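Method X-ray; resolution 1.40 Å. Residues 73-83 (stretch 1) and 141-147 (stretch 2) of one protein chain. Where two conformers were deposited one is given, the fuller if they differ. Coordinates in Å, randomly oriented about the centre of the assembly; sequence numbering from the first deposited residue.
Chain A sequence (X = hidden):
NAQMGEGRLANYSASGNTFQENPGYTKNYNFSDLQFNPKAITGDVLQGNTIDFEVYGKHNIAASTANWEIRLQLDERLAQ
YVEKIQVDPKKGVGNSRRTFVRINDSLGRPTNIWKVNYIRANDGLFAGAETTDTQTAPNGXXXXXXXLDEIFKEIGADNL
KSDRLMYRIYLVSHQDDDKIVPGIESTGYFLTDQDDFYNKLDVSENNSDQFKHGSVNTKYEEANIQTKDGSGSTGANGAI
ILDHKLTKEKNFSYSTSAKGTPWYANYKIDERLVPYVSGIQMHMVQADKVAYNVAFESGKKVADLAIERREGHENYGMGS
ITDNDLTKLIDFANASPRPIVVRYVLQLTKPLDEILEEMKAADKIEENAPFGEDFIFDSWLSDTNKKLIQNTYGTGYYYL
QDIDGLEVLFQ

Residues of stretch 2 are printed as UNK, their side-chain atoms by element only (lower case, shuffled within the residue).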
ATOM      1  N   GLN A  73      -0.004  -5.747 -11.673  0.51  4.20           N
ATOM      2  CA  GLN A  73       1.219  -5.430 -12.402  0.51  4.43           C
ATOM      3  C   GLN A  73       2.409  -5.860 -11.550  0.51  4.60           C
ATOM      4  O   GLN A  73       2.447  -5.585 -10.335  0.51  3.71           O
ATOM      5  CB  GLN A  73       1.335  -3.936 -12.741  0.51  7.94           C
ATOM      6  CG  GLN A  73       2.622  -3.588 -13.505  0.51  9.27           C
ATOM      7  CD  GLN A  73       2.644  -2.165 -14.060  0.51 11.17           C
ATOM      8  OE1 GLN A  73       1.621  -1.628 -14.487  0.51 14.26           O
ATOM      9  NE2 GLN A  73       3.826  -1.561 -14.085  0.51  7.41           N
ATOM     10  N   LEU A  74       3.368  -6.545 -12.176  1.00  3.64           N
ATOM     11  CA  LEU A  74       4.604  -6.934 -11.506  1.00  4.00           C
ATOM     12  C   LEU A  74       5.785  -6.288 -12.203  1.00  5.78           C
ATOM     13  O   LEU A  74       5.803  -6.132 -13.409  1.00  5.80           O
ATOM     14  CB  LEU A  74       4.796  -8.447 -11.521  1.00  5.41           C
ATOM     15  CG  LEU A  74       3.723  -9.247 -10.825  1.00  4.83           C
ATOM     16  CD1 LEU A  74       4.053 -10.713 -10.995  1.00  6.10           C
ATOM     17  CD2 LEU A  74       3.585  -8.892  -9.365  1.00  6.28           C
ATOM     18  N   ASP A  75       6.790  -5.939 -11.422  1.00  4.47           N
ATOM     19  CA  ASP A  75       8.035  -5.436 -11.950  1.00  5.65           C
ATOM     20  C   ASP A  75       8.443  -6.198 -13.190  1.00  4.48           C
ATOM     21  O   ASP A  75       8.478  -7.427 -13.159  1.00  5.12           O
ATOM     22  CB  ASP A  75       9.099  -5.564 -10.868  1.00  5.68           C
ATOM     23  CG  ASP A  75      10.270  -4.681 -11.116  1.00  6.24           C
ATOM     24  OD1 ASP A  75      11.016  -4.951 -12.082  1.00  7.49           O
ATOM     25  OD2 ASP A  75      10.461  -3.724 -10.331  1.00  6.42           O
ATOM     26  N   GLU A  76       8.791  -5.484 -14.249  1.00  5.64           N
ATOM     27  CA  GLU A  76       9.230  -6.123 -15.489  1.00  5.84           C
ATOM     28  C   GLU A  76      10.360  -7.119 -15.263  1.00  6.08           C
ATOM     29  O   GLU A  76      10.459  -8.140 -15.976  1.00  8.37           O
ATOM     30  CB  GLU A  76       9.687  -5.067 -16.502  1.00 10.66           C
ATOM     31  CG  GLU A  76       8.568  -4.221 -17.093  1.00 19.14           C
ATOM     32  CD  GLU A  76       7.739  -4.969 -18.142  1.00 35.03           C
ATOM     33  OE1 GLU A  76       6.893  -4.318 -18.792  1.00 29.89           O
ATOM     34  OE2 GLU A  76       7.931  -6.197 -18.320  1.00 25.58           O
ATOM     35  N   ARG A  77      11.229  -6.845 -14.293  1.00  5.95           N
ATOM     36  CA  ARG A  77      12.386  -7.694 -14.066  1.00  6.69           C
ATOM     37  C   ARG A  77      11.978  -9.058 -13.534  1.00  6.55           C
ATOM     38  O   ARG A  77      12.693 -10.042 -13.723  1.00  8.95           O
ATOM     39  CB  ARG A  77      13.363  -6.996 -13.108  1.00  7.80           C
ATOM     40  CG  ARG A  77      14.013  -5.770 -13.739  1.00  7.98           C
ATOM     41  CD  ARG A  77      14.759  -4.909 -12.720  1.00  8.12           C
ATOM     42  NE  ARG A  77      13.839  -4.345 -11.741  1.00  6.33           N
ATOM     43  CZ  ARG A  77      14.193  -3.835 -10.565  1.00  6.76           C
ATOM     44  NH1 ARG A  77      15.471  -3.785 -10.198  1.00  9.35           N
ATOM     45  NH2 ARG A  77      13.271  -3.370  -9.747  1.00  7.76           N
ATOM     46  N   LEU A  78      10.846  -9.130 -12.828  1.00  6.00           N
ATOM     47  CA  LEU A  78      10.260 -10.404 -12.431  1.00  6.42           C
ATOM     48  C   LEU A  78       9.359 -10.948 -13.518  1.00  5.71           C
ATOM     49  O   LEU A  78       9.359 -12.153 -13.776  1.00  5.98           O
ATOM     50  CB  LEU A  78       9.442 -10.279 -11.128  1.00  4.92           C
ATOM     51  CG  LEU A  78      10.230  -9.931  -9.887  1.00  6.83           C
ATOM     52  CD1 LEU A  78       9.264  -9.755  -8.730  1.00  9.59           C
ATOM     53  CD2 LEU A  78      11.234 -11.024  -9.597  1.00 11.07           C
ATOM     54  N   ALA A  79       8.548 -10.084 -14.111  1.00  6.09           N
ATOM     55  CA  ALA A  79       7.518 -10.509 -15.044  1.00  5.99           C
ATOM     56  C   ALA A  79       8.098 -11.315 -16.206  1.00  4.85           C
ATOM     57  O   ALA A  79       7.475 -12.278 -16.687  1.00  6.84           O
ATOM     58  CB  ALA A  79       6.759  -9.299 -15.567  1.00  6.49           C
ATOM     59  N   GLN A  80       9.294 -10.963 -16.649  1.00  6.13           N
ATOM     60  CA  GLN A  80       9.908 -11.654 -17.775  1.00  7.64           C
ATOM     61  C   GLN A  80      10.066 -13.156 -17.531  1.00  7.88           C
ATOM     62  O   GLN A  80      10.160 -13.924 -18.487  1.00  8.93           O
ATOM     63  CB  GLN A  80      11.260 -11.020 -18.088  1.00  9.75           C
ATOM     64  CG  GLN A  80      12.267 -11.207 -16.981  1.00  9.52           C
ATOM     65  CD  GLN A  80      13.637 -10.600 -17.274  1.00 14.05           C
ATOM     66  OE1 GLN A  80      14.121 -10.666 -18.399  1.00 17.30           O
ATOM     67  NE2 GLN A  80      14.264 -10.012 -16.245  1.00 16.15           N
ATOM     68  N   TYR A  81      10.073 -13.569 -16.265  1.00  5.34           N
ATOM     69  CA  TYR A  81      10.263 -14.975 -15.899  1.00  5.51           C
ATOM     70  C   TYR A  81       9.048 -15.631 -15.269  1.00  4.76           C
ATOM     71  O   TYR A  81       9.110 -16.769 -14.827  1.00  5.90           O
ATOM     72  CB  TYR A  81      11.475 -15.143 -14.959  1.00  8.13           C
ATOM     73  CG  TYR A  81      12.796 -14.871 -15.661  1.00 12.03           C
ATOM     74  CD1 TYR A  81      13.154 -15.599 -16.788  1.00 14.15           C
ATOM     75  CD2 TYR A  81      13.659 -13.894 -15.208  1.00 22.00           C
ATOM     76  CE1 TYR A  81      14.354 -15.366 -17.443  1.00 27.97           C
ATOM     77  CE2 TYR A  81      14.875 -13.651 -15.867  1.00 14.11           C
ATOM     78  CZ  TYR A  81      15.204 -14.394 -16.973  1.00 23.85           C
ATOM     79  OH  TYR A  81      16.398 -14.150 -17.622  1.00 30.24           O
ATOM     80  N   VAL A  82       7.920 -14.942 -15.208  1.00  4.65           N
ATOM     81  CA  VAL A  82       6.707 -15.542 -14.646  1.00  4.65           C
ATOM     82  C   VAL A  82       6.111 -16.533 -15.641  1.00  6.11           C
ATOM     83  O   VAL A  82       5.945 -16.208 -16.816  1.00  7.43           O
ATOM     84  CB  VAL A  82       5.650 -14.493 -14.292  1.00  5.43           C
ATOM     85  CG1 VAL A  82       4.329 -15.142 -13.894  1.00  5.41           C
ATOM     86  CG2 VAL A  82       6.139 -13.596 -13.159  1.00  6.27           C
ATOM     87  N   GLU A  83       5.818 -17.746 -15.175  1.00  5.69           N
ATOM     88  CA  GLU A  83       5.117 -18.729 -15.991  1.00  6.79           C
ATOM     89  C   GLU A  83       3.633 -18.775 -15.706  1.00  6.56           C
ATOM     90  O   GLU A  83       2.833 -18.895 -16.631  1.00  9.97           O
ATOM     91  CB  GLU A  83       5.709 -20.124 -15.795  1.00  9.15           C
ATOM     92  CG  GLU A  83       4.973 -21.153 -16.664  1.00 11.59           C
ATOM     93  CD  GLU A  83       5.693 -22.465 -16.827  1.00 16.62           C
ATOM     94  OE1 GLU A  83       6.933 -22.517 -16.689  1.00 18.05           O
ATOM     95  OE2 GLU A  83       4.991 -23.466 -17.105  1.00 17.00           O
ATOM     96  N   UNK A 141       0.041 -18.176  -5.583  1.00  4.19           N
ATOM     97  CA  UNK A 141       1.388 -18.600  -5.945  1.00  5.03           C
ATOM     98  C   UNK A 141       1.748 -17.983  -7.286  1.00  4.10           C
ATOM     99  O   UNK A 141       1.025 -18.153  -8.270  1.00  4.13           O
ATOM    100  c   UNK A 141       2.964 -20.505  -6.413  1.00  6.74           C
ATOM    101  c   UNK A 141       1.538 -20.152  -6.044  1.00  4.88           C
ATOM    102  c   UNK A 141       1.173 -20.831  -4.749  1.00  6.62           C
ATOM    103  N   UNK A 142       2.846 -17.235  -7.305  1.00  4.30           N
ATOM    104  CA  UNK A 142       3.512 -16.854  -8.547  1.00  3.24           C
ATOM    105  C   UNK A 142       4.589 -17.882  -8.813  1.00  4.16           C
ATOM    106  O   UNK A 142       5.480 -18.079  -7.998  1.00  4.56           O
ATOM    107  c   UNK A 142       3.166 -14.370  -8.055  1.00  5.04           C
ATOM    108  c   UNK A 142       4.827 -15.123  -9.812  1.00  4.86           C
ATOM    109  c   UNK A 142       4.171 -15.474  -8.458  1.00  4.27           C
ATOM    110  c   UNK A 142       3.834 -13.048  -7.662  1.00  6.81           C
ATOM    111  N   UNK A 143       4.512 -18.540  -9.955  1.00  4.08           N
ATOM    112  CA  UNK A 143       5.474 -19.574 -10.337  1.00  5.46           C
ATOM    113  C   UNK A 143       6.364 -19.048 -11.454  1.00  4.24           C
ATOM    114  O   UNK A 143       5.868 -18.600 -12.478  1.00  5.70           O
ATOM    115  o   UNK A 143       3.940 -21.363  -9.763  1.00  6.67           O
ATOM    116  c   UNK A 143       4.734 -20.835 -10.819  1.00  5.60           C
ATOM    117  c   UNK A 143       5.708 -21.915 -11.264  1.00  7.64           C
ATOM    118  N   UNK A 144       7.676 -19.192 -11.277  1.00  4.14           N
ATOM    119  CA  UNK A 144       8.676 -18.664 -12.209  1.00  4.66           C
ATOM    120  C   UNK A 144       9.328 -19.755 -13.045  1.00  5.40           C
ATOM    121  O   UNK A 144       9.348 -20.914 -12.654  1.00  4.95           O
ATOM    122  c   UNK A 144       8.358 -14.229  -9.628  1.00  5.35           C
ATOM    123  c   UNK A 144       9.359 -15.385 -11.464  1.00  5.56           C
ATOM    124  c   UNK A 144       8.726 -16.597  -9.536  1.00  6.67           C
ATOM    125  c   UNK A 144       8.269 -15.404  -8.955  1.00  5.14           C
ATOM    126  c   UNK A 144       9.762 -17.878 -11.434  1.00  5.13           C
ATOM    127  c   UNK A 144       8.930 -14.210 -10.886  1.00  6.62           C
ATOM    128  c   UNK A 144       9.276 -16.586 -10.795  1.00  4.14           C
ATOM    129  N   UNK A 145       9.887 -19.357 -14.188  0.53  5.68           N
ATOM    130  CA  UNK A 145      10.601 -20.266 -15.092  0.53  5.49           C
ATOM    131  C   UNK A 145      11.907 -20.775 -14.528  0.53  7.53           C
ATOM    132  O   UNK A 145      12.403 -21.828 -14.945  0.53  7.71           O
ATOM    133  o   UNK A 145       9.369 -18.266 -19.385  0.53 27.30           O
ATOM    134  o   UNK A 145      11.180 -17.584 -18.342  0.53 15.49           O
ATOM    135  c   UNK A 145      10.126 -18.266 -18.394  0.53 13.33           C
ATOM    136  c   UNK A 145       9.743 -19.123 -17.199  0.53  5.73           C
ATOM    137  c   UNK A 145      10.941 -19.535 -16.389  0.53  3.43           C
ATOM    138  N   UNK A 146      12.478 -19.993 -13.620  1.00  6.64           N
ATOM    139  CA  UNK A 146      13.774 -20.282 -13.003  1.00  6.62           C
ATOM    140  C   UNK A 146      13.642 -20.033 -11.524  1.00  7.33           C
ATOM    141  O   UNK A 146      12.739 -19.325 -11.072  1.00  6.80           O
ATOM    142  c   UNK A 146      16.410 -18.051 -16.775  1.00 34.56           C
ATOM    143  c   UNK A 146      16.129 -18.166 -15.286  1.00 19.81           C
ATOM    144  c   UNK A 146      15.150 -19.313 -14.964  1.00 19.62           C
ATOM    145  c   UNK A 146      14.858 -19.303 -13.499  1.00 14.45           C
ATOM    146  n   UNK A 146      17.160 -19.227 -17.289  1.00 54.75           N
ATOM    147  N   UNK A 147      14.572 -20.552 -10.745  1.00  6.87           N
ATOM    148  CA  UNK A 147      14.599 -20.228  -9.343  1.00  6.54           C
ATOM    149  C   UNK A 147      14.954 -18.755  -9.095  1.00  7.51           C
ATOM    150  O   UNK A 147      15.620 -18.120  -9.915  1.00  7.85           O
ATOM    151  n   UNK A 147      16.035 -23.495  -8.527  1.00 12.22           N
ATOM    152  o   UNK A 147      13.903 -22.822  -8.461  1.00  8.30           O
ATOM    153  c   UNK A 147      15.102 -22.558  -8.531  1.00  8.30           C
ATOM    154  c   UNK A 147      15.584 -21.124  -8.613  1.00  7.27           C
TER
HETATM  155  O   HOH W   1       7.579 -16.296 -18.930  1.00 25.54           O
HETATM  156  O   HOH W   2       7.945 -21.292 -19.111  1.00 29.18           O

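Position 141 carries three side-chain carbons, one bonded to the backbone and bearing the other two, and makes no contact with stretch 1. This fork at the first carbon, with no heteroatom, is that of valine; Val141 lies in the strand.

At position 142 four carbons are present, forked at the first, with one arm two carbons long. The long arm ends 4.1 Å from Leu74 CD1, and the short arm lies 3.9 Å from Val82 CG2. Unequal, all-carbon arms on a branched first carbon define isoleucine. The CA-to-CB bond of Ile142 points sideways, but the end of the side chain comes nearer to stretch 1.

Position 143 has a first carbon carrying one oxygen and one carbon. Its side chain has no contact within 4.5 Å of stretch 1, whereas its backbone O accepts a hydrogen bond from Glu83 N at 2.8 Å. A hydroxyl and a methyl on the first carbon make the residue Thr143.

At position 144 a single carbon leads to a ring of six carbons with no atom beyond it. The ring meets Leu78, Tyr81 and Val82, and the absence of a hydroxyl makes it phenylalanine. Phe144 CE2 lies 3.7 Å from Val82 CG2 and 4.0 Å from Leu78 CB, while Leu78 O sits at the ring edge, near its plane.

Position 145 bears three carbons in a row, the third carrying two oxygens. One of these oxygens lies 3.2 Å from Tyr81 CD1, at the ring edge. A carboxylate on a two-carbon arm is glutamate. Water 1 donates to both Val82 O and Glu145 OE2, each at 2.7 Å, and so links the two stretches.

Position 146 shows four carbons in a row ending in nitrogen, and the chain runs over one face of the Tyr81 ring. Such an unbranched chain is lysine; Lys146 CD lies 4.2 Å from the centroid of the Tyr81 ring in a CH-pi contact.

Position 147 has two carbons, the second carrying one oxygen and one nitrogen, and does not touch stretch 1. This short amide is asparagine; Asn147 precedes a helix.

The contact is built around an antiparallel, non-hydrogen-bonded pair, Val82 with Phe144. Two backbone bonds flank it: Glu145 N donates to Tyr81 O at 2.8 Å, and Glu83 N to Thr143 O. Leu74 packs on Ile142, Leu78 and Tyr81 CB on Phe144, and Val82 on both. The Tyr81 ring has Lys146 CD over one face and Glu145 OE1 at the edge.

Stretch 2 141-147: VITFEKN
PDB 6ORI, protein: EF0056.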